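Local coordinates for protein NleB (Escherichia coli, PDB 6E66) that belongs to the SseK/NleB family of bacterial proteins, a branch of the GT-A clan, and is built around a mixed central beta sheet with helices beside it, at residues Ala192-Gly197 with Arg261-Ala266; Leu36-Glu41 with Val232-Asp237; Pro265-Gly270 with Lys289-His294. All blocks are in the same frame, centred on the assembly; numbering follows the deposited sequence.

Overall arrangement
The three contacts lie close together in one chain of the SseK/NleB family. Contacts 1 and 3 share Pro265 and Ala266 at the start of helix 265-274, and their centres are about 12 Å apart. Leu194 CD1 of contact 1 packs on Leu267 CB of contact 3 at 3.3 Å. Contact 2 sits farther out, its centre about 14 Å from that of contact 1 and about 18 Å from that of contact 3. Asp237, at the end of contact 2, reaches both others. Its O lies 2.7 Å from His264 NE2, and its OD2 lies 2.9 Å from His294 NE2, both probable hydrogen bonds.

Contact 1 of 3, residues Ala192-Gly197 with Arg261-Ala266; sequences AILKAG and RSNHPA
His264, whose O packs on Leu194 CD1, has a flat ring with neighbours on one face and at its edge. Arg261 NH2 and Pro265 CD lie over the same face, both displaced toward the rim. The guanidinium of Arg261 in turn has His264 CD2 over one of its faces. At the ring edge, in plane, His264 ND1 accepts from Ala266 N at 3.0 Å, nearly straight at 168°. His264 stands at the N-cap position of helix 265-274, and this is its capping bond. Its NE2 bonds to Asp237 O. Facing this helix start is the C-terminal end of helix 182-195. Leu194 O accepts from Asn263 N at 2.6 Å, in the carbonyl plane and on a lone pair. Asn263 CG lies beside its own backbone N (chi1 -64°), which brings OD1 to 4.2 Å from Leu194 CG. The two side chains cross at about a right angle, and OD1 bonds onward to Tyr127. Ala196, where the chain leaves the helix with positive phi, sets its CB 3.8 Å from Ser262 CA. A water bridges the segments: it donates to Ile193 O and, at 2.6 Å, to Arg261 O, and accepts from His264 N. The last turn of helix 182-195 thus gains partners for two carbonyls, one from a backbone N-H and one from water, while the side chain of His264 caps the start of helix 265-274.

Contact 2 of 3, residues Leu36-Glu41 with Val232-Asp237; sequences LEPIDE and VLYAPD
Leu36 turns its CG anti to the backbone N (chi1 -156°), and this brings CG to 3.6 Å from Tyr234 CB. Tyr234 CG stands beside its own backbone N (chi1 -69°), which brings the ring against Pro38. The two segments pair as antiparallel strands, part of a small three-stranded antiparallel sheet in which 32-39 is the middle strand and 233-236 an outer one. Glu37 with Ala235 and Ile39 with Leu233 are the hydrogen-bonded pairs. Leu36 with Pro236 and Pro38 with Tyr234 are the non-hydrogen-bonded ones. Pro38 has no N-H, and it falls in a non-hydrogen-bonded pair, where strand 233-236 takes none from it. Glu37 N gives to Ala235 O at 2.7 Å, and Ala235 N returns the bond to Glu37 O at 2.9 Å. Ile39 N meets Leu233 O at 2.7 Å from above the carbonyl plane. The return bond, from Leu233 N to Ile39 O, lies in plane on a lone pair. One face of the ribbon carries Leu36, Pro38, Tyr234 and Pro236. Leu36 and Tyr234 cross there at about a right angle, and the first three of these residues are exposed. The other face carries Ile39, Leu233 and Ala235, all buried, together with Glu37. Ile39 CD1 reaches along this face to Ala235 CB at 3.7 Å. Past the strand ends, Glu41 CG rests on Val232 CG2. On the side of the sheet that carries Tyr234, Pro38 CB comes to the ring obliquely, 3.4 Å from Tyr234 CE1, while Leu36 O lies at the ring edge, near its plane.

Contact 3 of 3, residues Pro265-Gly270 with Lys289-His294; sequences PALLAG and KGIKRH
Ala269 O accepts a hydrogen bond of 2.8 Å from a water, which takes a second, weak bond from Arg293 NH1. This water links the two helices at the side where Arg293 is exposed. No direct hydrogen bond joins the segments, so the rest is close packing. Ala269 CB sits 3.3 Å from Gly290 O. That oxygen is already used inside its own helix, where it accepts from His294 N at 2.9 Å. Next to it the backbones come together at two glycines, with Gly270 CA 3.7 Å from Gly290 CA. The motif here is the packing of two successive helices, 265-274 and 282-294; their segments 265-270 and 289-294 cross at 122° with axes 7.0 Å apart. The absence of a side chain on Gly290, which faces Gly270 CA, permits this approach. Ala266, Ala269 and Gly270 are also small. His294 closes one end of the interface. His294 CG is anti to the backbone N (chi1 172°), and the ring reaches across to the first turn of the other helix. Ala266 CB lies over one ring face in a CH-pi contact, 4.0 Å from the His294 ring centroid. Pro265 CB touches the same ring at CE1. His294 NE2 bonds to Asp237 OD2, which probably helps to hold the ring's orientation. On the other side Ile291 CG1 rests 4.1 Å from Ala266 CB, and Ile239 of strand 239-242 packs against both residues.

Contact 1 of 3, residues Ala192-Gly197 with Arg261-Ala266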
loop_
_atom_site.group_PDB
_atom_site.type_symbol
_atom_site.label_atom_id
_atom_site.label_comp_id
_atom_site.label_asym_id
_atom_site.label_seq_id
_atom_site.Cartn_x
_atom_site.Cartn_y
_atom_site.Cartn_z
ATOM N N ALA A 192 2.408 1.981 -3.196
ATOM C CA ALA A 192 2.352 1.209 -4.431
ATOM C C ALA A 192 0.989 1.344 -5.087
ATOM O O ALA A 192 0.889 1.447 -6.314
ATOM C CB ALA A 192 2.681 -0.261 -4.174
ATOM N N ILE A 193 -0.072 1.394 -4.286
ATOM C CA ILE A 193 -1.402 1.494 -4.867
ATOM C C ILE A 193 -1.668 2.896 -5.414
ATOM O O ILE A 193 -2.391 3.057 -6.413
ATOM C CB ILE A 193 -2.439 1.063 -3.824
ATOM C CG1 ILE A 193 -2.197 -0.405 -3.457
ATOM C CG2 ILE A 193 -3.866 1.279 -4.364
ATOM C CD1 ILE A 193 -3.033 -0.861 -2.292
ATOM N N LEU A 194 -1.093 3.920 -4.782
ATOM C CA LEU A 194 -1.031 5.251 -5.384
ATOM C C LEU A 194 -0.429 5.186 -6.779
ATOM O O LEU A 194 -0.976 5.746 -7.739
ATOM C CB LEU A 194 -0.199 6.180 -4.504
ATOM C CG LEU A 194 -0.799 7.327 -3.675
ATOM C CD1 LEU A 194 -2.286 7.466 -3.796
ATOM C CD2 LEU A 194 -0.341 7.320 -2.220
ATOM N N LYS A 195 0.713 4.511 -6.906
ATOM C CA LYS A 195 1.365 4.442 -8.209
ATOM C C LYS A 195 0.545 3.612 -9.188
ATOM O O LYS A 195 0.485 3.945 -10.376
ATOM C CB LYS A 195 2.787 3.882 -8.074
ATOM C CG LYS A 195 3.782 4.927 -7.579
ATOM C CD LYS A 195 5.218 4.527 -7.826
ATOM C CE LYS A 195 5.609 4.677 -9.306
ATOM N NZ LYS A 195 6.242 6.033 -9.536
ATOM N N ALA A 196 -0.099 2.541 -8.701
ATOM C CA ALA A 196 -0.914 1.612 -9.491
ATOM C C ALA A 196 -0.270 1.304 -10.844
ATOM O O ALA A 196 0.870 0.817 -10.892
ATOM C CB ALA A 196 -2.346 2.159 -9.655
ATOM N N GLY A 197 -0.962 1.617 -11.946
ATOM C CA GLY A 197 -0.425 1.307 -13.273
ATOM C C GLY A 197 0.979 1.846 -13.506
ATOM O O GLY A 197 1.820 1.173 -14.100
ATOM N N ARG A 261 -7.539 3.813 -10.932
ATOM C CA ARG A 261 -6.578 4.786 -11.451
ATOM C C ARG A 261 -5.455 4.999 -10.442
ATOM O O ARG A 261 -5.605 4.739 -9.247
ATOM C CB ARG A 261 -7.251 6.129 -11.780
ATOM C CG ARG A 261 -7.819 6.929 -10.571
ATOM C CD ARG A 261 -8.834 7.932 -11.111
ATOM N NE ARG A 261 -9.334 8.937 -10.174
ATOM C CZ ARG A 261 -10.460 8.839 -9.466
ATOM N NH1 ARG A 261 -11.230 7.745 -9.518
ATOM N NH2 ARG A 261 -10.811 9.845 -8.681
ATOM N N SER A 262 -4.324 5.481 -10.944
ATOM C CA SER A 262 -3.245 5.869 -10.062
ATOM C C SER A 262 -3.596 7.179 -9.349
ATOM O O SER A 262 -4.435 7.971 -9.801
ATOM C CB SER A 262 -1.933 5.994 -10.852
ATOM O OG SER A 262 -2.101 6.772 -12.026
ATOM N N ASN A 263 -2.952 7.391 -8.199
ATOM C CA ASN A 263 -3.130 8.625 -7.423
ATOM C C ASN A 263 -4.600 8.853 -7.075
ATOM O O ASN A 263 -5.122 9.972 -7.123
ATOM C CB ASN A 263 -2.496 9.812 -8.168
ATOM C CG ASN A 263 -0.984 9.633 -8.287
ATOM O OD1 ASN A 263 -0.333 9.365 -7.286
ATOM N ND2 ASN A 263 -0.437 9.688 -9.500
ATOM N N HIS A 264 -5.269 7.777 -6.709
ATOM C CA HIS A 264 -6.666 7.872 -6.336
ATOM C C HIS A 264 -6.825 8.794 -5.126
ATOM O O HIS A 264 -6.063 8.670 -4.153
ATOM C CB HIS A 264 -7.246 6.486 -6.037
ATOM C CG HIS A 264 -8.736 6.492 -5.952
ATOM N ND1 HIS A 264 -9.413 7.085 -4.905
ATOM C CD2 HIS A 264 -9.681 6.044 -6.810
ATOM C CE1 HIS A 264 -10.713 6.981 -5.112
ATOM N NE2 HIS A 264 -10.903 6.345 -6.255
ATOM N N PRO A 265 -7.781 9.729 -5.150
ATOM C CA PRO A 265 -7.884 10.707 -4.053
ATOM C C PRO A 265 -8.101 10.086 -2.676
ATOM O O PRO A 265 -7.708 10.695 -1.668
ATOM C CB PRO A 265 -9.087 11.576 -4.466
ATOM C CG PRO A 265 -9.218 11.374 -5.933
ATOM C CD PRO A 265 -8.779 9.966 -6.207
ATOM N N ALA A 266 -8.708 8.896 -2.589
ATOM C CA ALA A 266 -8.944 8.312 -1.270
ATOM C C ALA A 266 -7.649 7.811 -0.643
ATOM O O ALA A 266 -7.552 7.736 0.586
ATOM C CB ALA A 266 -9.991 7.187 -1.347
HETATM O O HOH W 1 -4.368 4.911 -6.960
#

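Contact 2 of 3, residues Leu36-Glu41 with Val232-Asp237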
loop_
_atom_site.group_PDB
_atom_site.type_symbol
_atom_site.label_atom_id
_atom_site.label_comp_id
_atom_site.label_asym_id
_atom_site.label_seq_id
_atom_site.Cartn_x
_atom_site.Cartn_y
_atom_site.Cartn_z
ATOM N N LEU A 36 -20.557 4.036 -9.770
ATOM C CA LEU A 36 -19.915 2.728 -9.720
ATOM C C LEU A 36 -18.937 2.642 -10.885
ATOM O O LEU A 36 -19.332 2.390 -12.019
ATOM C CB LEU A 36 -20.966 1.630 -9.786
ATOM C CG LEU A 36 -20.674 0.235 -9.231
ATOM C CD1 LEU A 36 -20.195 0.275 -7.762
ATOM C CD2 LEU A 36 -21.922 -0.636 -9.375
ATOM N N GLU A 37 -17.657 2.862 -10.619
ATOM C CA GLU A 37 -16.660 2.907 -11.683
ATOM C C GLU A 37 -16.154 1.506 -12.006
ATOM O O GLU A 37 -15.941 0.706 -11.099
ATOM C CB GLU A 37 -15.480 3.770 -11.266
ATOM C CG GLU A 37 -15.843 5.166 -10.832
ATOM C CD GLU A 37 -16.015 6.097 -11.997
ATOM O OE1 GLU A 37 -15.833 5.644 -13.147
ATOM O OE2 GLU A 37 -16.324 7.285 -11.761
ATOM N N PRO A 38 -15.919 1.190 -13.279
ATOM C CA PRO A 38 -15.424 -0.144 -13.626
ATOM C C PRO A 38 -13.905 -0.227 -13.601
ATOM O O PRO A 38 -13.183 0.734 -13.869
ATOM C CB PRO A 38 -15.954 -0.337 -15.052
ATOM C CG PRO A 38 -15.948 1.071 -15.625
ATOM C CD PRO A 38 -16.133 2.034 -14.471
ATOM N N ILE A 39 -13.417 -1.418 -13.282
ATOM C CA ILE A 39 -11.992 -1.707 -13.308
ATOM C C ILE A 39 -11.777 -2.775 -14.373
ATOM O O ILE A 39 -12.241 -3.912 -14.224
ATOM C CB ILE A 39 -11.467 -2.141 -11.930
ATOM C CG1 ILE A 39 -11.417 -0.938 -10.988
ATOM C CG2 ILE A 39 -10.050 -2.684 -12.040
ATOM C CD1 ILE A 39 -12.594 -0.801 -10.137
ATOM N N ASP A 40 -11.071 -2.395 -15.445
ATOM C CA ASP A 40 -10.901 -3.185 -16.665
ATOM C C ASP A 40 -10.309 -4.555 -16.388
ATOM O O ASP A 40 -9.609 -4.779 -15.396
ATOM C CB ASP A 40 -9.937 -2.500 -17.636
ATOM C CG ASP A 40 -10.549 -1.345 -18.347
ATOM O OD1 ASP A 40 -11.797 -1.300 -18.444
ATOM O OD2 ASP A 40 -9.772 -0.486 -18.820
ATOM N N GLU A 41 -10.526 -5.465 -17.340
ATOM C CA GLU A 41 -9.777 -6.714 -17.324
ATOM C C GLU A 41 -8.318 -6.512 -17.707
ATOM O O GLU A 41 -7.528 -7.446 -17.552
ATOM C CB GLU A 41 -10.432 -7.744 -18.253
ATOM C CG GLU A 41 -11.960 -7.750 -18.171
ATOM C CD GLU A 41 -12.621 -8.531 -19.304
ATOM O OE1 GLU A 41 -13.497 -9.372 -19.001
ATOM O OE2 GLU A 41 -12.264 -8.309 -20.489
ATOM N N VAL A 232 -14.514 -7.967 -15.104
ATOM C CA VAL A 232 -14.548 -6.549 -14.770
ATOM C C VAL A 232 -15.020 -6.392 -13.332
ATOM O O VAL A 232 -15.932 -7.095 -12.876
ATOM C CB VAL A 232 -15.453 -5.782 -15.760
ATOM C CG1 VAL A 232 -15.700 -4.364 -15.288
ATOM C CG2 VAL A 232 -14.835 -5.768 -17.154
ATOM N N LEU A 233 -14.391 -5.476 -12.600
ATOM C CA LEU A 233 -14.818 -5.130 -11.254
ATOM C C LEU A 233 -15.517 -3.780 -11.261
ATOM O O LEU A 233 -15.351 -2.975 -12.176
ATOM C CB LEU A 233 -13.624 -5.099 -10.300
ATOM C CG LEU A 233 -12.822 -6.400 -10.242
ATOM C CD1 LEU A 233 -11.706 -6.277 -9.237
ATOM C CD2 LEU A 233 -13.728 -7.580 -9.885
ATOM N N TYR A 234 -16.288 -3.522 -10.212
ATOM C CA TYR A 234 -16.977 -2.252 -10.058
ATOM C C TYR A 234 -16.772 -1.738 -8.646
ATOM O O TYR A 234 -16.860 -2.503 -7.679
ATOM C CB TYR A 234 -18.465 -2.390 -10.372
ATOM C CG TYR A 234 -18.682 -2.649 -11.839
ATOM C CD1 TYR A 234 -18.726 -1.600 -12.746
ATOM C CD2 TYR A 234 -18.791 -3.946 -12.324
ATOM C CE1 TYR A 234 -18.902 -1.834 -14.091
ATOM C CE2 TYR A 234 -18.971 -4.188 -13.659
ATOM C CZ TYR A 234 -19.025 -3.131 -14.543
ATOM O OH TYR A 234 -19.197 -3.379 -15.891
ATOM N N ALA A 235 -16.493 -0.438 -8.535
ATOM C CA ALA A 235 -16.098 0.158 -7.269
ATOM C C ALA A 235 -16.711 1.541 -7.172
ATOM O O ALA A 235 -16.703 2.290 -8.162
ATOM C CB ALA A 235 -14.574 0.261 -7.146
ATOM N N PRO A 236 -17.253 1.907 -6.010
ATOM C CA PRO A 236 -17.806 3.258 -5.854
ATOM C C PRO A 236 -16.695 4.294 -5.885
ATOM O O PRO A 236 -15.705 4.186 -5.158
ATOM C CB PRO A 236 -18.498 3.208 -4.483
ATOM C CG PRO A 236 -17.786 2.113 -3.733
ATOM C CD PRO A 236 -17.372 1.099 -4.780
ATOM N N ASP A 237 -16.860 5.303 -6.736
ATOM C CA ASP A 237 -15.869 6.361 -6.906
ATOM C C ASP A 237 -14.500 5.809 -7.307
ATOM O O ASP A 237 -13.485 6.482 -7.138
ATOM C CB ASP A 237 -15.733 7.206 -5.633
ATOM C CG ASP A 237 -15.173 8.594 -5.899
ATOM O OD1 ASP A 237 -15.388 9.128 -7.003
ATOM O OD2 ASP A 237 -14.511 9.158 -4.996
#

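Contact 3 of 3, residues Pro265-Gly270 with Lys289-His294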
loop_
_atom_site.group_PDB
_atom_site.type_symbol
_atom_site.label_atom_id
_atom_site.label_comp_id
_atom_site.label_asym_id
_atom_site.label_seq_id
_atom_site.Cartn_x
_atom_site.Cartn_y
_atom_site.Cartn_z
ATOM N N PRO A 265 -7.781 9.729 -5.150
ATOM C CA PRO A 265 -7.884 10.707 -4.053
ATOM C C PRO A 265 -8.101 10.086 -2.676
ATOM O O PRO A 265 -7.708 10.695 -1.668
ATOM C CB PRO A 265 -9.087 11.576 -4.466
ATOM C CG PRO A 265 -9.218 11.374 -5.933
ATOM C CD PRO A 265 -8.779 9.966 -6.207
ATOM N N ALA A 266 -8.708 8.896 -2.589
ATOM C CA ALA A 266 -8.944 8.312 -1.270
ATOM C C ALA A 266 -7.649 7.811 -0.643
ATOM O O ALA A 266 -7.552 7.736 0.586
ATOM C CB ALA A 266 -9.991 7.187 -1.347
ATOM N N LEU A 267 -6.644 7.481 -1.453
ATOM C CA LEU A 267 -5.340 7.149 -0.902
ATOM C C LEU A 267 -4.476 8.390 -0.667
ATOM O O LEU A 267 -3.662 8.413 0.272
ATOM C CB LEU A 267 -4.629 6.154 -1.821
ATOM C CG LEU A 267 -5.162 4.711 -1.919
ATOM C CD1 LEU A 267 -5.579 4.160 -0.576
ATOM C CD2 LEU A 267 -6.304 4.608 -2.868
ATOM N N LEU A 268 -4.651 9.433 -1.481
ATOM C CA LEU A 268 -3.981 10.702 -1.200
ATOM C C LEU A 268 -4.442 11.295 0.128
ATOM O O LEU A 268 -3.661 11.973 0.802
ATOM C CB LEU A 268 -4.237 11.683 -2.336
ATOM C CG LEU A 268 -3.684 11.290 -3.704
ATOM C CD1 LEU A 268 -4.095 12.324 -4.770
ATOM C CD2 LEU A 268 -2.162 11.143 -3.634
ATOM N N ALA A 269 -5.708 11.057 0.522
ATOM C CA ALA A 269 -6.175 11.516 1.832
ATOM C C ALA A 269 -5.359 10.883 2.945
ATOM O O ALA A 269 -5.024 11.542 3.930
ATOM C CB ALA A 269 -7.657 11.191 2.029
ATOM N N GLY A 270 -4.988 9.620 2.788
ATOM C CA GLY A 270 -4.219 8.962 3.827
ATOM C C GLY A 270 -2.785 9.452 3.851
ATOM O O GLY A 270 -2.209 9.643 4.925
ATOM N N LYS A 289 -8.129 5.729 7.985
ATOM C CA LYS A 289 -8.613 7.080 8.236
ATOM C C LYS A 289 -8.649 7.890 6.950
ATOM O O LYS A 289 -9.547 8.719 6.753
ATOM C CB LYS A 289 -7.743 7.767 9.287
ATOM C CG LYS A 289 -8.423 7.949 10.643
ATOM C CD LYS A 289 -8.060 9.319 11.258
ATOM C CE LYS A 289 -8.687 9.541 12.651
ATOM N NZ LYS A 289 -10.105 10.058 12.627
ATOM N N GLY A 290 -7.691 7.663 6.054
ATOM C CA GLY A 290 -7.706 8.378 4.787
ATOM C C GLY A 290 -8.945 8.080 3.966
ATOM O O GLY A 290 -9.635 8.989 3.498
ATOM N N ILE A 291 -9.243 6.802 3.757
ATOM C CA ILE A 291 -10.431 6.453 2.967
ATOM C C ILE A 291 -11.706 6.943 3.667
ATOM O O ILE A 291 -12.618 7.495 3.028
ATOM C CB ILE A 291 -10.441 4.937 2.695
ATOM C CG1 ILE A 291 -9.307 4.567 1.733
ATOM C CG2 ILE A 291 -11.796 4.453 2.158
ATOM C CD1 ILE A 291 -9.009 3.056 1.720
ATOM N N LYS A 292 -11.768 6.794 4.994
ATOM C CA LYS A 292 -12.884 7.342 5.768
ATOM C C LYS A 292 -13.032 8.851 5.567
ATOM O O LYS A 292 -14.141 9.345 5.338
ATOM C CB LYS A 292 -12.690 7.043 7.253
ATOM C CG LYS A 292 -13.183 5.695 7.723
ATOM C CD LYS A 292 -12.933 5.587 9.229
ATOM C CE LYS A 292 -13.407 4.274 9.805
ATOM N NZ LYS A 292 -13.034 4.179 11.261
ATOM N N ARG A 293 -11.928 9.607 5.667
ATOM C CA ARG A 293 -12.029 11.057 5.492
ATOM C C ARG A 293 -12.478 11.420 4.080
ATOM O O ARG A 293 -13.216 12.389 3.883
ATOM C CB ARG A 293 -10.692 11.731 5.806
ATOM C CG ARG A 293 -10.713 13.233 5.500
ATOM C CD ARG A 293 -9.465 13.950 5.997
ATOM N NE ARG A 293 -9.198 13.678 7.409
ATOM C CZ ARG A 293 -8.019 13.882 7.991
ATOM N NH1 ARG A 293 -7.010 14.360 7.271
ATOM N NH2 ARG A 293 -7.851 13.612 9.285
ATOM N N HIS A 294 -12.007 10.675 3.076
ATOM C CA HIS A 294 -12.392 10.969 1.702
ATOM C C HIS A 294 -13.894 10.814 1.501
ATOM O O HIS A 294 -14.497 11.537 0.705
ATOM C CB HIS A 294 -11.652 10.046 0.732
ATOM C CG HIS A 294 -12.135 10.151 -0.684
ATOM N ND1 HIS A 294 -11.708 11.137 -1.541
ATOM C CD2 HIS A 294 -12.987 9.377 -1.394
ATOM C CE1 HIS A 294 -12.285 10.976 -2.718
ATOM N NE2 HIS A 294 -13.068 9.917 -2.654
HETATM O O HOH W 2 -6.651 13.606 4.825
#